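Local coordinates for protein aspartate semialdehyde dehydrogenase (Francisella tularensis subsp. tularensis, PDB 4WOJ) that probably catalyses the NADPH-dependent reductive dephosphorylation of L-aspartyl-4-phosphate to L-aspartate semialdehyde, as a homodimer, at residues D62-D67 with T84-H89; Q278-K283 with C346-D351. One frame throughout, in Å; residues are numbered along the deposited sequence.

Interaction 1: D62-D67 with T84-H89; sequences DAYSID and TKEIHH
Ile87 projects from its helix into the bend formed by Ala63, Tyr64 and Ile66, while Glu86, one residue earlier, reaches the rim of the Tyr64 ring. The aliphatic part of the glutamate does the touching: CG of Glu86 lies in the ring plane at its edge, 3.8 Å from Tyr64 CE1. With Glu86 CG anti to the backbone N (chi1 166°), the chain then bends at chi2, and the carboxylate plane stands 83° from the ring. Ile87 crosses the tyrosine side chain at about a right angle and approaches the ring obliquely; its CD1 is modelled too near Tyr64 CD1 for the exact spacing to be trusted. The same methyl, Ile87 CD1, is 3.8 Å from Ala63 O, and farther along, Ile66 CD1 packs loosely on Ile87 CG1 at 4.4 Å. No hydrogen bond joins the segments.

The bend is held from within. By accepting from Tyr64 N (3.1 Å), Asp62 OD1 closes an Asx turn; the donor lies well above the carboxylate plane. Ser65 then N-caps helix 66-70 through Gln68 N. Tyr83 stacks edge-to-face with Tyr64 and hydrogen-bonds through its hydroxyl to Ala63 O. Helix 81-93 is the connection in the beta-alpha-beta crossover from strand 74-77 to strand 99-102, and the contact packs it against the turn after edge strand 61-62, an arrangement in keeping with the Rossmann-type NAD-binding domain.

Interaction 2: Q278-K283 with C346-D351; sequences QALTVK and CFTVGD
Phe347 lays one ring face over the backbone of Gln278, whose O lies 3.6 Å from Phe347 CD1. Phe347 CG is anti to its backbone N, and across the strands Ala279 CB meets Phe347 CD1 at 3.7 Å. These two residues form a non-hydrogen-bonded antiparallel pair, and Ile266 of the second subunit packs on both side chains.

Flanking them are two hydrogen-bonded pairs, Gln278 with Thr348 and Leu280 with Cys346, each closed by two backbone bonds. Thr348 N to Gln278 O, at 2.8 Å, is nearly straight (167°), whereas Gln278 N to Thr348 O is more bent (141°). The two strands are neighbours in the mixed sheet of the dimerisation domain.

On the sheet face opposite Phe347, the side chains pair across the strands. Thr348 turns CG2 to Gln278 CB (3.8 Å), while its OG1 hydrogen-bonds Ala330 O on the next strand. Cys346 SG, between the backbone N and the carbonyl carbon (chi1 57°), rests on Leu280 CB at 3.9 Å. The extended Gln278 chain ends with NE2 hydrogen-bonded to Ser164 OG, its side chain about 5 Å from that of His276, the predicted proton acceptor.

The two contacts belong to different domains and share no element: their centres are 38 Å apart, on opposite sides of the chain's centre. Interaction 1 is peripheral and only partly buried, joining a turn to a helix mainly through side-chain packing, with no hydrogen bond between its two segments. All the touching residues of interaction 2 are buried; a ladder of backbone hydrogen bonds sets its register, and alternate side chains serve the two sheet faces. Neighbours differ as well. The second subunit does not touch 62-67 or 84-89, which lie away from the annotated sites, whereas 278-283 with 346-351 has the dimer partner on one face and the predicted catalytic residues near its Gln278 end.

Interaction 1: D62-D67 with T84-H89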
loop_
_atom_site.group_PDB
_atom_site.type_symbol
_atom_site.label_atom_id
_atom_site.label_comp_id
_atom_site.label_asym_id
_atom_site.label_seq_id
_atom_site.Cartn_x
_atom_site.Cartn_y
_atom_site.Cartn_z
ATOM N N ASP B 62 3.109 8.875 40.914
ATOM C CA ASP B 62 2.844 10.023 40.027
ATOM C C ASP B 62 3.904 10.151 38.918
ATOM O O ASP B 62 5.106 10.263 39.195
ATOM C CB ASP B 62 2.787 11.305 40.881
ATOM C CG ASP B 62 2.446 12.581 40.084
ATOM O OD1 ASP B 62 2.102 12.539 38.871
ATOM O OD2 ASP B 62 2.514 13.655 40.723
ATOM N N ALA B 63 3.434 10.117 37.667
ATOM C CA ALA B 63 4.309 10.204 36.488
ATOM C C ALA B 63 5.131 11.484 36.503
ATOM O O ALA B 63 6.305 11.480 36.152
ATOM C CB ALA B 63 3.484 10.120 35.215
ATOM N N TYR B 64 4.499 12.568 36.936
ATOM C CA TYR B 64 5.114 13.902 36.950
ATOM C C TYR B 64 5.853 14.241 38.241
ATOM O O TYR B 64 6.525 15.272 38.330
ATOM C CB TYR B 64 4.064 14.969 36.630
ATOM C CG TYR B 64 3.572 14.837 35.213
ATOM C CD1 TYR B 64 4.327 15.328 34.143
ATOM C CD2 TYR B 64 2.386 14.170 34.931
ATOM C CE1 TYR B 64 3.897 15.166 32.836
ATOM C CE2 TYR B 64 1.946 14.014 33.634
ATOM C CZ TYR B 64 2.696 14.509 32.592
ATOM O OH TYR B 64 2.234 14.342 31.299
ATOM N N SER B 65 5.743 13.385 39.248
ATOM C CA SER B 65 6.511 13.628 40.463
ATOM C C SER B 65 7.950 13.289 40.178
ATOM O O SER B 65 8.276 12.130 39.905
ATOM C CB SER B 65 6.033 12.808 41.650
ATOM O OG SER B 65 7.079 12.699 42.604
ATOM N N ILE B 66 8.796 14.302 40.291
ATOM C CA ILE B 66 10.227 14.187 40.001
ATOM C C ILE B 66 11.002 13.454 41.100
ATOM O O ILE B 66 12.097 12.939 40.864
ATOM C CB ILE B 66 10.848 15.584 39.806
ATOM C CG1 ILE B 66 10.159 16.314 38.646
ATOM C CG2 ILE B 66 12.357 15.491 39.582
ATOM C CD1 ILE B 66 10.277 15.615 37.300
ATOM N N ASP B 67 10.452 13.436 42.305
ATOM C CA ASP B 67 11.135 12.787 43.423
ATOM C C ASP B 67 10.987 11.288 43.310
ATOM O O ASP B 67 11.939 10.554 43.471
ATOM C CB ASP B 67 10.576 13.257 44.776
ATOM C CG ASP B 67 11.310 14.468 45.326
ATOM O OD1 ASP B 67 11.663 15.369 44.530
ATOM O OD2 ASP B 67 11.524 14.516 46.560
ATOM N N THR B 84 8.250 12.923 27.367
ATOM C CA THR B 84 9.702 12.882 27.441
ATOM C C THR B 84 10.233 14.301 27.471
ATOM O O THR B 84 11.213 14.592 28.137
ATOM C CB THR B 84 10.310 12.144 26.245
ATOM O OG1 THR B 84 9.733 10.836 26.162
ATOM C CG2 THR B 84 11.823 12.036 26.391
ATOM N N LYS B 85 9.564 15.175 26.733
ATOM C CA LYS B 85 9.943 16.576 26.672
ATOM C C LYS B 85 9.748 17.324 27.963
ATOM O O LYS B 85 10.589 18.126 28.361
ATOM C CB LYS B 85 9.179 17.273 25.569
ATOM C CG LYS B 85 10.064 17.496 24.363
ATOM C CD LYS B 85 9.429 18.501 23.424
ATOM C CE LYS B 85 8.880 17.805 22.183
ATOM N NZ LYS B 85 7.515 18.284 21.843
ATOM N N GLU B 86 8.644 17.048 28.632
ATOM C CA GLU B 86 8.382 17.682 29.903
ATOM C C GLU B 86 9.417 17.232 30.919
ATOM O O GLU B 86 9.919 18.017 31.707
ATOM C CB GLU B 86 6.985 17.273 30.380
ATOM C CG GLU B 86 6.670 17.571 31.844
ATOM C CD GLU B 86 5.771 18.773 31.995
ATOM O OE1 GLU B 86 4.831 18.912 31.179
ATOM O OE2 GLU B 86 6.015 19.582 32.916
ATOM N N ILE B 87 9.750 15.955 30.890
ATOM C CA ILE B 87 10.245 15.331 32.109
ATOM C C ILE B 87 11.640 14.814 32.103
ATOM O O ILE B 87 12.260 14.774 33.163
ATOM C CB ILE B 87 9.338 14.175 32.547
ATOM C CG1 ILE B 87 8.270 14.741 33.456
ATOM C CG2 ILE B 87 10.124 13.135 33.333
ATOM C CD1 ILE B 87 6.986 13.976 33.412
ATOM N N HIS B 88 12.115 14.367 30.951
ATOM C CA HIS B 88 13.429 13.765 30.915
ATOM C C HIS B 88 14.509 14.773 31.328
ATOM O O HIS B 88 15.408 14.428 32.096
ATOM C CB HIS B 88 13.690 13.171 29.536
ATOM C CG HIS B 88 15.094 12.716 29.326
ATOM N ND1 HIS B 88 16.044 13.518 28.743
ATOM C CD2 HIS B 88 15.708 11.540 29.606
ATOM C CE1 HIS B 88 17.195 12.866 28.691
ATOM N NE2 HIS B 88 17.017 11.663 29.213
ATOM N N HIS B 89 14.406 16.006 30.842
ATOM C CA HIS B 89 15.414 17.030 31.139
ATOM C C HIS B 89 15.418 17.428 32.619
ATOM O O HIS B 89 16.492 17.620 33.207
ATOM C CB HIS B 89 15.243 18.266 30.249
ATOM C CG HIS B 89 14.002 19.050 30.536
ATOM N ND1 HIS B 89 12.757 18.680 30.065
ATOM C CD2 HIS B 89 13.813 20.185 31.252
ATOM C CE1 HIS B 89 11.860 19.562 30.468
ATOM N NE2 HIS B 89 12.474 20.481 31.192
#

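Interaction 2: Q278-K283 with C346-D351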
loop_
_atom_site.group_PDB
_atom_site.type_symbol
_atom_site.label_atom_id
_atom_site.label_comp_id
_atom_site.label_asym_id
_atom_site.label_seq_id
_atom_site.Cartn_x
_atom_site.Cartn_y
_atom_site.Cartn_z
ATOM N N GLN B 278 5.600 -3.552 3.824
ATOM C CA GLN B 278 6.632 -2.814 3.098
ATOM C C GLN B 278 7.050 -3.585 1.877
ATOM O O GLN B 278 7.502 -4.709 1.998
ATOM C CB GLN B 278 7.888 -2.634 3.977
ATOM C CG GLN B 278 7.780 -1.531 4.997
ATOM C CD GLN B 278 9.018 -1.282 5.809
ATOM O OE1 GLN B 278 9.200 -1.843 6.864
ATOM N NE2 GLN B 278 9.839 -0.351 5.352
ATOM N N ALA B 279 6.947 -2.934 0.724
ATOM C CA ALA B 279 7.594 -3.341 -0.501
ATOM C C ALA B 279 9.005 -2.723 -0.618
ATOM O O ALA B 279 9.185 -1.522 -0.653
ATOM C CB ALA B 279 6.749 -2.938 -1.684
ATOM N N LEU B 280 10.010 -3.578 -0.697
ATOM C CA LEU B 280 11.364 -3.156 -0.666
ATOM C C LEU B 280 11.957 -3.382 -2.014
ATOM O O LEU B 280 11.700 -4.391 -2.653
ATOM C CB LEU B 280 12.156 -3.916 0.378
ATOM C CG LEU B 280 11.686 -3.773 1.815
ATOM C CD1 LEU B 280 12.737 -4.421 2.688
ATOM C CD2 LEU B 280 11.466 -2.350 2.272
ATOM N N THR B 281 12.728 -2.398 -2.463
ATOM C CA THR B 281 13.565 -2.557 -3.650
ATOM C C THR B 281 14.965 -2.237 -3.198
ATOM O O THR B 281 15.258 -1.127 -2.772
ATOM C CB THR B 281 13.092 -1.653 -4.778
ATOM O OG1 THR B 281 11.709 -1.946 -5.066
ATOM C CG2 THR B 281 13.904 -1.878 -6.035
ATOM N N VAL B 282 15.809 -3.250 -3.206
ATOM C CA VAL B 282 17.112 -3.174 -2.548
ATOM C C VAL B 282 18.203 -3.313 -3.593
ATOM O O VAL B 282 18.182 -4.290 -4.374
ATOM C CB VAL B 282 17.311 -4.282 -1.521
ATOM C CG1 VAL B 282 18.594 -4.062 -0.765
ATOM C CG2 VAL B 282 16.143 -4.321 -0.523
ATOM N N LYS B 283 19.124 -2.335 -3.624
ATOM C CA LYS B 283 20.285 -2.410 -4.512
ATOM C C LYS B 283 21.425 -2.964 -3.686
ATOM O O LYS B 283 21.701 -2.479 -2.604
ATOM C CB LYS B 283 20.661 -1.056 -5.054
ATOM C CG LYS B 283 21.823 -1.111 -6.027
ATOM C CD LYS B 283 22.183 0.268 -6.529
ATOM C CE LYS B 283 23.003 0.194 -7.791
ATOM N NZ LYS B 283 22.142 -0.118 -8.964
ATOM N N CYS B 346 11.389 -7.509 -2.700
ATOM C CA CYS B 346 10.721 -8.371 -1.764
ATOM C C CYS B 346 9.671 -7.539 -1.100
ATOM O O CYS B 346 9.628 -6.354 -1.332
ATOM C CB CYS B 346 11.666 -8.954 -0.717
ATOM S SG CYS B 346 12.587 -7.763 0.251
ATOM N N PHE B 347 8.799 -8.207 -0.342
ATOM C CA PHE B 347 7.699 -7.601 0.422
ATOM C C PHE B 347 7.732 -8.195 1.813
ATOM O O PHE B 347 7.807 -9.388 1.947
ATOM C CB PHE B 347 6.338 -7.930 -0.215
ATOM C CG PHE B 347 5.186 -7.108 0.295
ATOM C CD1 PHE B 347 4.930 -5.858 -0.202
ATOM C CD2 PHE B 347 4.282 -7.639 1.243
ATOM C CE1 PHE B 347 3.848 -5.121 0.257
ATOM C CE2 PHE B 347 3.204 -6.914 1.701
ATOM C CZ PHE B 347 2.983 -5.642 1.210
ATOM N N THR B 348 7.636 -7.366 2.839
ATOM C CA THR B 348 7.684 -7.828 4.212
ATOM C C THR B 348 6.572 -7.271 5.043
ATOM O O THR B 348 5.998 -6.242 4.735
ATOM C CB THR B 348 9.056 -7.507 4.910
ATOM O OG1 THR B 348 8.978 -7.919 6.281
ATOM C CG2 THR B 348 9.403 -6.052 4.833
ATOM N N VAL B 349 6.253 -7.995 6.099
ATOM C CA VAL B 349 5.196 -7.631 7.010
ATOM C C VAL B 349 5.634 -7.985 8.430
ATOM O O VAL B 349 6.149 -9.081 8.671
ATOM C CB VAL B 349 3.921 -8.431 6.740
ATOM C CG1 VAL B 349 2.786 -7.988 7.668
ATOM C CG2 VAL B 349 3.501 -8.300 5.287
ATOM N N GLY B 350 5.420 -7.054 9.363
ATOM C CA GLY B 350 5.622 -7.310 10.794
ATOM C C GLY B 350 4.763 -6.454 11.673
ATOM O O GLY B 350 4.144 -5.495 11.211
ATOM N N ASP B 351 4.708 -6.805 12.952
ATOM C CA ASP B 351 3.738 -6.238 13.888
ATOM C C ASP B 351 4.239 -4.950 14.492
ATOM O O ASP B 351 5.271 -4.938 15.153
ATOM C CB ASP B 351 3.474 -7.209 15.025
ATOM C CG ASP B 351 2.359 -6.735 15.939
ATOM O OD1 ASP B 351 2.614 -5.923 16.852
ATOM O OD2 ASP B 351 1.215 -7.132 15.677
#